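Local coordinates for protein probable glutaminase ybaS (Escherichia coli, PDB 1U60) that catalyses the hydrolysis of L-glutamine to L-glutamate and ammonium, as a member of the glutaminase family, which belongs to the beta-lactamase clan, at residues 71-79 against 138-146; 10-21 against 291-302. All coordinates share one frame; numbering follows the deposited sequence.

Interaction 1: 71-79 against 138-146; sequences CTLALALED and RILHIQQQL
I142 and L75 form the apolar centre of a helix-helix crossing in the mainly helical part of a serine beta-lactamase-like fold; helix 68-80 follows S66, a predicted substrate-binding residue. The short axes pass 9.3 Å apart at 108°, and the long side chain of R138 carries the contact out to D79. I142 inserts its two branches differently: CD1 reaches L75 CB at 3.7 Å, while CG2 rests against C71 O. Beyond it, C71 CB meets L146 CD1 at 3.9 Å, with Q143 CG alongside.

The charged part is an end-on, two-nitrogen salt bridge between R138 and D79. NH1 of R138 reaches OD2 of D79 at 2.7 Å and NH2 reaches OD1 at 2.9 Å; the planes of the two groups lie only 20° apart. A bend in the arginine chain (chi3 68°) turns the guanidinium toward the carboxylate, and L75 CD2 covers one of its faces. N128 braces both partners, its O accepting from R138 NH1 and its N donating to D79 OD2.

Polar links continue at the other end. The amide of Q143 is held by T198 and Q195, and its NE2 also donates to a water at 3.1 Å, which lies 2.8 Å from T72 OG1.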
loop_
_atom_site.group_PDB
_atom_site.type_symbol
_atom_site.label_atom_id
_atom_site.label_comp_id
_atom_site.label_asym_id
_atom_site.label_seq_id
_atom_site.Cartn_x
_atom_site.Cartn_y
_atom_site.Cartn_z
ATOM N N CYS A 71 9.458 15.206 0.413
ATOM C CA CYS A 71 9.341 16.653 0.615
ATOM C C CYS A 71 8.849 17.377 -0.647
ATOM O O CYS A 71 8.046 18.288 -0.585
ATOM C CB CYS A 71 10.665 17.272 1.040
ATOM S SG CYS A 71 11.461 16.476 2.482
ATOM N N THR A 72 9.344 16.969 -1.811
ATOM C CA THR A 72 8.927 17.651 -3.021
ATOM C C THR A 72 7.493 17.282 -3.359
ATOM O O THR A 72 6.710 18.123 -3.913
ATOM C CB THR A 72 9.939 17.303 -4.135
ATOM O OG1 THR A 72 11.170 18.025 -3.851
ATOM C CG2 THR A 72 9.440 17.741 -5.526
ATOM N N LEU A 73 7.115 16.031 -3.072
ATOM C CA LEU A 73 5.730 15.632 -3.220
ATOM C C LEU A 73 4.850 16.548 -2.364
ATOM O O LEU A 73 3.761 16.973 -2.775
ATOM C CB LEU A 73 5.547 14.169 -2.811
ATOM C CG LEU A 73 4.124 13.653 -2.710
ATOM C CD1 LEU A 73 3.400 13.935 -4.068
ATOM C CD2 LEU A 73 4.034 12.188 -2.318
ATOM N N ALA A 74 5.265 16.757 -1.118
ATOM C CA ALA A 74 4.463 17.586 -0.204
ATOM C C ALA A 74 4.276 18.987 -0.813
ATOM O O ALA A 74 3.164 19.528 -0.859
ATOM C CB ALA A 74 5.094 17.643 1.111
ATOM N N LEU A 75 5.354 19.548 -1.370
ATOM C CA LEU A 75 5.255 20.853 -2.015
ATOM C C LEU A 75 4.350 20.842 -3.243
ATOM O O LEU A 75 3.562 21.768 -3.465
ATOM C CB LEU A 75 6.662 21.381 -2.347
ATOM C CG LEU A 75 6.697 22.784 -2.896
ATOM C CD1 LEU A 75 5.972 23.782 -1.991
ATOM C CD2 LEU A 75 8.126 23.154 -3.109
ATOM N N ALA A 76 4.439 19.787 -4.054
ATOM C CA ALA A 76 3.618 19.725 -5.268
ATOM C C ALA A 76 2.156 19.696 -4.876
ATOM O O ALA A 76 1.305 20.324 -5.517
ATOM C CB ALA A 76 3.933 18.518 -6.068
ATOM N N LEU A 77 1.830 18.973 -3.812
ATOM C CA LEU A 77 0.449 18.934 -3.348
ATOM C C LEU A 77 -0.044 20.305 -2.891
ATOM O O LEU A 77 -1.180 20.708 -3.196
ATOM C CB LEU A 77 0.244 17.877 -2.253
ATOM C CG LEU A 77 0.308 16.388 -2.645
ATOM C CD1 LEU A 77 0.552 15.550 -1.424
ATOM C CD2 LEU A 77 -0.968 15.969 -3.370
ATOM N N GLU A 78 0.802 21.065 -2.217
ATOM C CA GLU A 78 0.435 22.397 -1.772
ATOM C C GLU A 78 0.268 23.311 -2.979
ATOM O O GLU A 78 -0.673 24.131 -3.013
ATOM C CB GLU A 78 1.495 23.005 -0.838
ATOM C CG GLU A 78 1.683 22.272 0.483
ATOM C CD GLU A 78 0.444 22.351 1.362
ATOM O OE1 GLU A 78 -0.152 23.458 1.457
ATOM O OE2 GLU A 78 0.025 21.321 1.919
ATOM N N ASP A 79 1.131 23.147 -3.980
ATOM C CA ASP A 79 1.105 23.980 -5.197
ATOM C C ASP A 79 -0.052 23.710 -6.146
ATOM O O ASP A 79 -0.710 24.650 -6.588
ATOM C CB ASP A 79 2.378 23.827 -6.000
ATOM C CG ASP A 79 3.545 24.611 -5.440
ATOM O OD1 ASP A 79 3.430 25.315 -4.395
ATOM O OD2 ASP A 79 4.668 24.496 -5.974
ATOM N N ARG A 138 12.640 26.887 -3.425
ATOM C CA ARG A 138 11.361 26.540 -2.808
ATOM C C ARG A 138 11.416 25.114 -2.243
ATOM O O ARG A 138 10.905 24.862 -1.185
ATOM C CB ARG A 138 10.225 26.708 -3.783
ATOM C CG ARG A 138 9.957 28.180 -4.229
ATOM C CD ARG A 138 8.676 28.348 -5.059
ATOM N NE ARG A 138 7.492 28.093 -4.236
ATOM C CZ ARG A 138 6.592 27.122 -4.427
ATOM N NH1 ARG A 138 6.629 26.307 -5.467
ATOM N NH2 ARG A 138 5.576 27.023 -3.571
ATOM N N ILE A 139 12.115 24.219 -2.931
ATOM C CA ILE A 139 12.294 22.817 -2.450
ATOM C C ILE A 139 13.196 22.752 -1.236
ATOM O O ILE A 139 12.863 22.112 -0.257
ATOM C CB ILE A 139 12.814 21.937 -3.582
ATOM C CG1 ILE A 139 11.675 21.664 -4.591
ATOM C CG2 ILE A 139 13.389 20.607 -3.059
ATOM C CD1 ILE A 139 12.122 21.110 -5.931
ATOM N N LEU A 140 14.327 23.487 -1.259
ATOM C CA LEU A 140 15.219 23.570 -0.094
ATOM C C LEU A 140 14.439 24.095 1.121
ATOM O O LEU A 140 14.567 23.578 2.209
ATOM C CB LEU A 140 16.439 24.438 -0.397
ATOM C CG LEU A 140 17.389 24.654 0.773
ATOM C CD1 LEU A 140 17.928 23.317 1.275
ATOM C CD2 LEU A 140 18.532 25.590 0.361
ATOM N N HIS A 141 13.594 25.101 0.900
ATOM C CA HIS A 141 12.832 25.717 1.982
ATOM C C HIS A 141 11.852 24.722 2.599
ATOM O O HIS A 141 11.754 24.635 3.807
ATOM C CB HIS A 141 12.111 26.956 1.454
ATOM C CG HIS A 141 11.410 27.731 2.508
ATOM N ND1 HIS A 141 12.086 28.480 3.448
ATOM C CD2 HIS A 141 10.093 27.850 2.797
ATOM C CE1 HIS A 141 11.205 29.059 4.248
ATOM N NE2 HIS A 141 9.994 28.680 3.883
ATOM N N ILE A 142 11.129 23.973 1.778
ATOM C CA ILE A 142 10.215 22.992 2.364
ATOM C C ILE A 142 10.925 21.889 3.128
ATOM O O ILE A 142 10.436 21.456 4.200
ATOM C CB ILE A 142 9.179 22.453 1.376
ATOM C CG1 ILE A 142 7.964 22.008 2.185
ATOM C CG2 ILE A 142 9.725 21.333 0.488
ATOM C CD1 ILE A 142 6.815 21.531 1.313
ATOM N N GLN A 143 12.093 21.438 2.638
ATOM C CA GLN A 143 12.899 20.472 3.414
ATOM C C GLN A 143 13.249 21.049 4.803
ATOM O O GLN A 143 13.106 20.400 5.802
ATOM C CB GLN A 143 14.196 20.067 2.688
ATOM C CG GLN A 143 14.081 19.330 1.409
ATOM C CD GLN A 143 15.423 18.831 0.909
ATOM O OE1 GLN A 143 16.454 18.941 1.600
ATOM N NE2 GLN A 143 15.435 18.320 -0.315
ATOM N N GLN A 144 13.689 22.310 4.848
ATOM C CA GLN A 144 13.998 22.949 6.109
ATOM C C GLN A 144 12.766 23.125 7.002
ATOM O O GLN A 144 12.830 22.905 8.228
ATOM C CB GLN A 144 14.703 24.296 5.867
ATOM C CG GLN A 144 16.072 24.164 5.163
ATOM C CD GLN A 144 16.640 25.492 4.666
ATOM O OE1 GLN A 144 15.897 26.479 4.465
ATOM N NE2 GLN A 144 17.960 25.502 4.382
ATOM N N GLN A 145 11.623 23.457 6.403
ATOM C CA GLN A 145 10.394 23.591 7.155
ATOM C C GLN A 145 9.925 22.276 7.754
ATOM O O GLN A 145 9.436 22.258 8.863
ATOM C CB GLN A 145 9.289 24.132 6.270
ATOM C CG GLN A 145 9.429 25.563 5.889
ATOM C CD GLN A 145 8.261 26.004 4.971
ATOM O OE1 GLN A 145 8.112 25.496 3.833
ATOM N NE2 GLN A 145 7.469 26.957 5.444
ATOM N N LEU A 146 10.072 21.206 6.995
ATOM C CA LEU A 146 9.587 19.873 7.438
ATOM C C LEU A 146 10.524 19.177 8.419
ATOM O O LEU A 146 10.047 18.543 9.321
ATOM C CB LEU A 146 9.410 18.985 6.229
ATOM C CG LEU A 146 8.286 19.387 5.298
ATOM C CD1 LEU A 146 8.476 18.628 4.011
ATOM C CD2 LEU A 146 6.961 19.073 5.882
HETATM O O HOH W 1 12.800 17.486 -1.619
#

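Interaction 2: 10-21 against 291-302. With EDO (1,2-ethanediol), chain E.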
loop_
_atom_site.group_PDB
_atom_site.type_symbol
_atom_site.label_atom_id
_atom_site.label_comp_id
_atom_site.label_asym_id
_atom_site.label_seq_id
_atom_site.Cartn_x
_atom_site.Cartn_y
_atom_site.Cartn_z
ATOM N N ALA A 10 12.162 2.351 24.290
ATOM C CA ALA A 10 11.980 1.785 22.970
ATOM C C ALA A 10 13.119 2.109 22.040
ATOM O O ALA A 10 13.620 1.206 21.407
ATOM C CB ALA A 10 10.640 2.203 22.372
ATOM N N VAL A 11 13.582 3.374 21.960
ATOM C CA VAL A 11 14.710 3.677 21.095
ATOM C C VAL A 11 16.018 3.060 21.634
ATOM O O VAL A 11 16.845 2.633 20.844
ATOM C CB VAL A 11 14.971 5.212 20.806
ATOM C CG1 VAL A 11 13.735 5.831 20.134
ATOM C CG2 VAL A 11 15.339 5.977 22.015
ATOM N N ASP A 12 16.205 3.078 22.952
ATOM C CA ASP A 12 17.358 2.393 23.579
ATOM C C ASP A 12 17.443 0.906 23.261
ATOM O O ASP A 12 18.495 0.405 22.841
ATOM C CB ASP A 12 17.348 2.603 25.109
ATOM C CG ASP A 12 17.761 4.037 25.499
ATOM O OD1 ASP A 12 18.199 4.804 24.627
ATOM O OD2 ASP A 12 17.710 4.457 26.669
ATOM N N GLN A 13 16.338 0.201 23.413
ATOM C CA GLN A 13 16.308 -1.236 23.121
ATOM C C GLN A 13 16.458 -1.539 21.638
ATOM O O GLN A 13 17.129 -2.503 21.261
ATOM C CB GLN A 13 15.033 -1.852 23.697
ATOM C CG GLN A 13 14.993 -1.677 25.225
ATOM C CD GLN A 13 13.836 -2.376 25.938
ATOM O OE1 GLN A 13 12.924 -2.923 25.299
ATOM N NE2 GLN A 13 13.878 -2.358 27.280
ATOM N N ALA A 14 15.861 -0.723 20.769
ATOM C CA ALA A 14 16.073 -0.939 19.344
ATOM C C ALA A 14 17.538 -0.782 18.945
ATOM O O ALA A 14 18.033 -1.514 18.099
ATOM C CB ALA A 14 15.200 0.039 18.508
ATOM N N TYR A 15 18.177 0.235 19.505
ATOM C CA TYR A 15 19.579 0.528 19.244
ATOM C C TYR A 15 20.421 -0.634 19.806
ATOM O O TYR A 15 21.263 -1.183 19.113
ATOM C CB TYR A 15 19.978 1.844 19.909
ATOM C CG TYR A 15 21.434 2.130 19.773
ATOM C CD1 TYR A 15 21.969 2.657 18.600
ATOM C CD2 TYR A 15 22.313 1.859 20.832
ATOM C CE1 TYR A 15 23.345 2.891 18.460
ATOM C CE2 TYR A 15 23.683 2.086 20.694
ATOM C CZ TYR A 15 24.196 2.603 19.513
ATOM O OH TYR A 15 25.559 2.821 19.367
ATOM N N THR A 16 20.153 -1.029 21.036
ATOM C CA THR A 16 20.988 -2.102 21.653
ATOM C C THR A 16 20.893 -3.375 20.854
ATOM O O THR A 16 21.918 -4.000 20.555
ATOM C CB THR A 16 20.613 -2.348 23.101
ATOM O OG1 THR A 16 20.799 -1.143 23.851
ATOM C CG2 THR A 16 21.543 -3.446 23.762
ATOM N N GLN A 17 19.674 -3.730 20.460
ATOM C CA GLN A 17 19.415 -4.982 19.793
ATOM C C GLN A 17 19.990 -5.046 18.372
ATOM O O GLN A 17 20.401 -6.121 17.911
ATOM C CB GLN A 17 17.900 -5.275 19.808
ATOM C CG GLN A 17 17.476 -6.519 19.046
ATOM C CD GLN A 17 16.046 -6.981 19.355
ATOM O OE1 GLN A 17 15.302 -6.326 20.109
ATOM N NE2 GLN A 17 15.679 -8.146 18.810
ATOM N N PHE A 18 20.029 -3.927 17.662
ATOM C CA PHE A 18 20.370 -3.934 16.234
ATOM C C PHE A 18 21.540 -3.071 15.775
ATOM O O PHE A 18 21.916 -3.193 14.619
ATOM C CB PHE A 18 19.120 -3.567 15.372
ATOM C CG PHE A 18 18.032 -4.569 15.457
ATOM C CD1 PHE A 18 18.173 -5.793 14.837
ATOM C CD2 PHE A 18 16.879 -4.319 16.177
ATOM C CE1 PHE A 18 17.191 -6.751 14.915
ATOM C CE2 PHE A 18 15.867 -5.297 16.266
ATOM C CZ PHE A 18 16.031 -6.505 15.634
ATOM N N HIS A 19 22.118 -2.214 16.623
ATOM C CA HIS A 19 23.004 -1.138 16.107
ATOM C C HIS A 19 24.262 -1.691 15.413
ATOM O O HIS A 19 24.852 -1.005 14.564
ATOM C CB HIS A 19 23.432 -0.093 17.172
ATOM C CG HIS A 19 24.421 -0.599 18.169
ATOM N ND1 HIS A 19 25.686 -1.019 17.825
ATOM C CD2 HIS A 19 24.333 -0.754 19.507
ATOM C CE1 HIS A 19 26.323 -1.444 18.898
ATOM N NE2 HIS A 19 25.528 -1.279 19.937
ATOM N N SER A 20 24.679 -2.888 15.830
ATOM C CA SER A 20 25.925 -3.500 15.339
ATOM C C SER A 20 25.664 -4.709 14.432
ATOM O O SER A 20 26.568 -5.501 14.148
ATOM C CB SER A 20 26.767 -3.950 16.514
ATOM O OG SER A 20 26.130 -5.042 17.155
ATOM N N LEU A 21 24.422 -4.852 13.991
ATOM C CA LEU A 21 24.010 -5.963 13.160
ATOM C C LEU A 21 24.748 -5.904 11.822
ATOM O O LEU A 21 24.719 -4.889 11.163
ATOM C CB LEU A 21 22.504 -5.865 12.930
ATOM C CG LEU A 21 21.789 -7.042 12.300
ATOM C CD1 LEU A 21 21.570 -8.123 13.380
ATOM C CD2 LEU A 21 20.470 -6.555 11.646
ATOM N N ARG A 291 20.163 -2.078 9.136
ATOM C CA ARG A 291 19.921 -1.782 10.529
ATOM C C ARG A 291 18.787 -0.750 10.693
ATOM O O ARG A 291 18.032 -0.818 11.647
ATOM C CB ARG A 291 21.176 -1.236 11.217
ATOM C CG ARG A 291 22.367 -2.182 11.312
ATOM C CD ARG A 291 23.633 -1.411 11.736
ATOM N NE ARG A 291 24.825 -2.218 11.486
ATOM C CZ ARG A 291 25.950 -1.734 11.044
ATOM N NH1 ARG A 291 26.081 -0.431 10.804
ATOM N NH2 ARG A 291 26.968 -2.559 10.860
ATOM N N GLY A 292 18.727 0.219 9.780
ATOM C CA GLY A 292 17.750 1.296 9.854
ATOM C C GLY A 292 16.346 0.656 9.877
ATOM O O GLY A 292 15.474 1.073 10.639
ATOM N N GLN A 293 16.117 -0.314 8.990
ATOM C CA GLN A 293 14.817 -0.962 8.882
ATOM C C GLN A 293 14.460 -1.650 10.171
ATOM O O GLN A 293 13.354 -1.526 10.681
ATOM C CB GLN A 293 14.801 -2.016 7.769
ATOM C CG GLN A 293 14.587 -1.424 6.419
ATOM C CD GLN A 293 14.767 -2.426 5.286
ATOM O OE1 GLN A 293 13.762 -2.823 4.634
ATOM N NE2 GLN A 293 16.035 -2.823 5.013
ATOM N N LYS A 294 15.430 -2.399 10.700
ATOM C CA LYS A 294 15.205 -3.202 11.899
ATOM C C LYS A 294 14.978 -2.306 13.115
ATOM O O LYS A 294 14.129 -2.590 13.924
ATOM C CB LYS A 294 16.374 -4.214 12.117
ATOM C CG LYS A 294 16.337 -5.355 11.108
ATOM C CD LYS A 294 15.187 -6.405 11.314
ATOM C CE LYS A 294 14.878 -7.184 9.981
ATOM N NZ LYS A 294 15.358 -8.602 9.969
ATOM N N MET A 295 15.707 -1.203 13.225
ATOM C CA MET A 295 15.566 -0.343 14.383
ATOM C C MET A 295 14.184 0.375 14.362
ATOM O O MET A 295 13.539 0.495 15.385
ATOM C CB MET A 295 16.727 0.667 14.471
ATOM C CG MET A 295 18.012 -0.025 14.959
ATOM S SD MET A 295 19.340 1.211 15.234
ATOM C CE MET A 295 19.788 1.592 13.730
ATOM N N VAL A 296 13.748 0.873 13.200
ATOM C CA VAL A 296 12.426 1.496 13.100
ATOM C C VAL A 296 11.318 0.473 13.368
ATOM O O VAL A 296 10.383 0.762 14.134
ATOM C CB VAL A 296 12.221 2.165 11.740
ATOM C CG1 VAL A 296 10.776 2.556 11.551
ATOM C CG2 VAL A 296 13.153 3.438 11.586
ATOM N N ALA A 297 11.414 -0.701 12.738
ATOM C CA ALA A 297 10.442 -1.758 12.982
ATOM C C ALA A 297 10.371 -2.118 14.456
ATOM O O ALA A 297 9.306 -2.351 15.013
ATOM C CB ALA A 297 10.786 -2.995 12.138
ATOM N N SER A 298 11.541 -2.180 15.106
ATOM C CA SER A 298 11.586 -2.519 16.524
ATOM C C SER A 298 10.825 -1.511 17.396
ATOM O O SER A 298 10.008 -1.870 18.226
ATOM C CB SER A 298 13.034 -2.629 16.996
ATOM O OG SER A 298 13.036 -2.890 18.408
ATOM N N VAL A 299 11.050 -0.209 17.180
ATOM C CA VAL A 299 10.360 0.795 17.941
ATOM C C VAL A 299 8.842 0.640 17.739
ATOM O O VAL A 299 8.056 0.645 18.707
ATOM C CB VAL A 299 10.840 2.211 17.548
ATOM C CG1 VAL A 299 9.975 3.337 18.231
ATOM C CG2 VAL A 299 12.315 2.420 17.910
ATOM N N ALA A 300 8.437 0.491 16.468
ATOM C CA ALA A 300 7.036 0.439 16.146
ATOM C C ALA A 300 6.419 -0.816 16.793
ATOM O O ALA A 300 5.298 -0.763 17.325
ATOM C CB ALA A 300 6.815 0.426 14.631
ATOM N N LYS A 301 7.155 -1.917 16.793
ATOM C CA LYS A 301 6.631 -3.174 17.346
ATOM C C LYS A 301 6.526 -3.079 18.872
ATOM O O LYS A 301 5.553 -3.523 19.486
ATOM C CB LYS A 301 7.546 -4.324 17.000
ATOM C CG LYS A 301 7.047 -5.677 17.490
ATOM C CD LYS A 301 7.691 -6.831 16.732
ATOM C CE LYS A 301 7.125 -8.181 17.185
ATOM N NZ LYS A 301 8.195 -9.040 17.761
ATOM N N GLN A 302 7.541 -2.508 19.490
ATOM C CA GLN A 302 7.564 -2.356 20.950
ATOM C C GLN A 302 6.432 -1.440 21.419
ATOM O O GLN A 302 5.872 -1.679 22.481
ATOM C CB GLN A 302 8.879 -1.769 21.431
ATOM C CG GLN A 302 10.111 -2.675 21.396
ATOM C CD GLN A 302 11.355 -1.908 21.844
ATOM O OE1 GLN A 302 11.497 -1.607 23.046
ATOM N NE2 GLN A 302 12.207 -1.508 20.878
HETATM C C1 EDO E . 16.477 -9.377 6.188
HETATM O O1 EDO E . 17.293 -9.906 5.151
HETATM C C2 EDO E . 15.013 -9.655 5.907
HETATM O O2 EDO E . 14.306 -9.251 7.057
HETATM O O HOH W 2 12.394 -5.342 19.058
#
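The F18 ring is sandwiched: K294 CB sits over one face, 3.7 Å from the ring centroid and 16° off the normal, a CH-pi contact, while Q17 CG of its own helix covers the opposite face. S298 CB approaches the same ring obliquely. Bent at chi2 (-72°), the lysine chain runs on past CE1 of F18 with CG and CD before its end leads away to a bound 1,2-ethanediol, probably from the crystallisation liquor. K294 is a known acetylation site, unmodified here.

The second flat group is the R291 guanidinium. L21 O lies at its edge, accepting from NE at 2.7 Å and only weakly from NH2, and H19 O lies over one face. An extended chain from CG to NE carries the group to the type I beta turn from F18 to L21. NH1 serves other parts of the chain, donating to S280 OG and G38 O.

Between the helices, whose short axes pass 8.7 Å apart at 142°, A14 is a knob in the hole made by M295, S298, V299 and Q302; its CB stands 3.6 Å from S298 OG and 3.8 Å from V299 CG2. M295 CG extends the apolar seam, touching F18 CB at 3.7 Å. Q302 NE2 spans the gap to A10 O at 3.1 Å and also donates to S298 OG in its own helix. Because A10 O takes A14 N as well, that carbonyl has two donors. A water joins S298 OG to Q17 OE1.

The pairing of N- and C-terminal helices against one face of a five-stranded antiparallel sheet is a hallmark of beta-lactamase-like folds. V11 and Y15 reach strand 42-47, M295 and V296 reach strand 274-279, V299 touches both strands, and V296 also meets strand 265-270.

How the interactions relate
From the N terminus, the chain first passes through 10-21, whose partner comes only near the C-terminal end, at 291-302; interaction 2 therefore closes a loop of 269 intervening residues. Inside it, 71-79 is met again by 138-146 after 58 residues, so interaction 1 is nested and the two loops do not cross. Their centres lie 29 Å apart on opposite sides of the chain's centre, and their nearest atoms are about 16 Å apart, which excludes direct contact. Interaction 1 joins two helices of the helical region near predicted substrate-binding residues, whereas interaction 2 brings the terminal helices together on the five-stranded sheet, away from those sites.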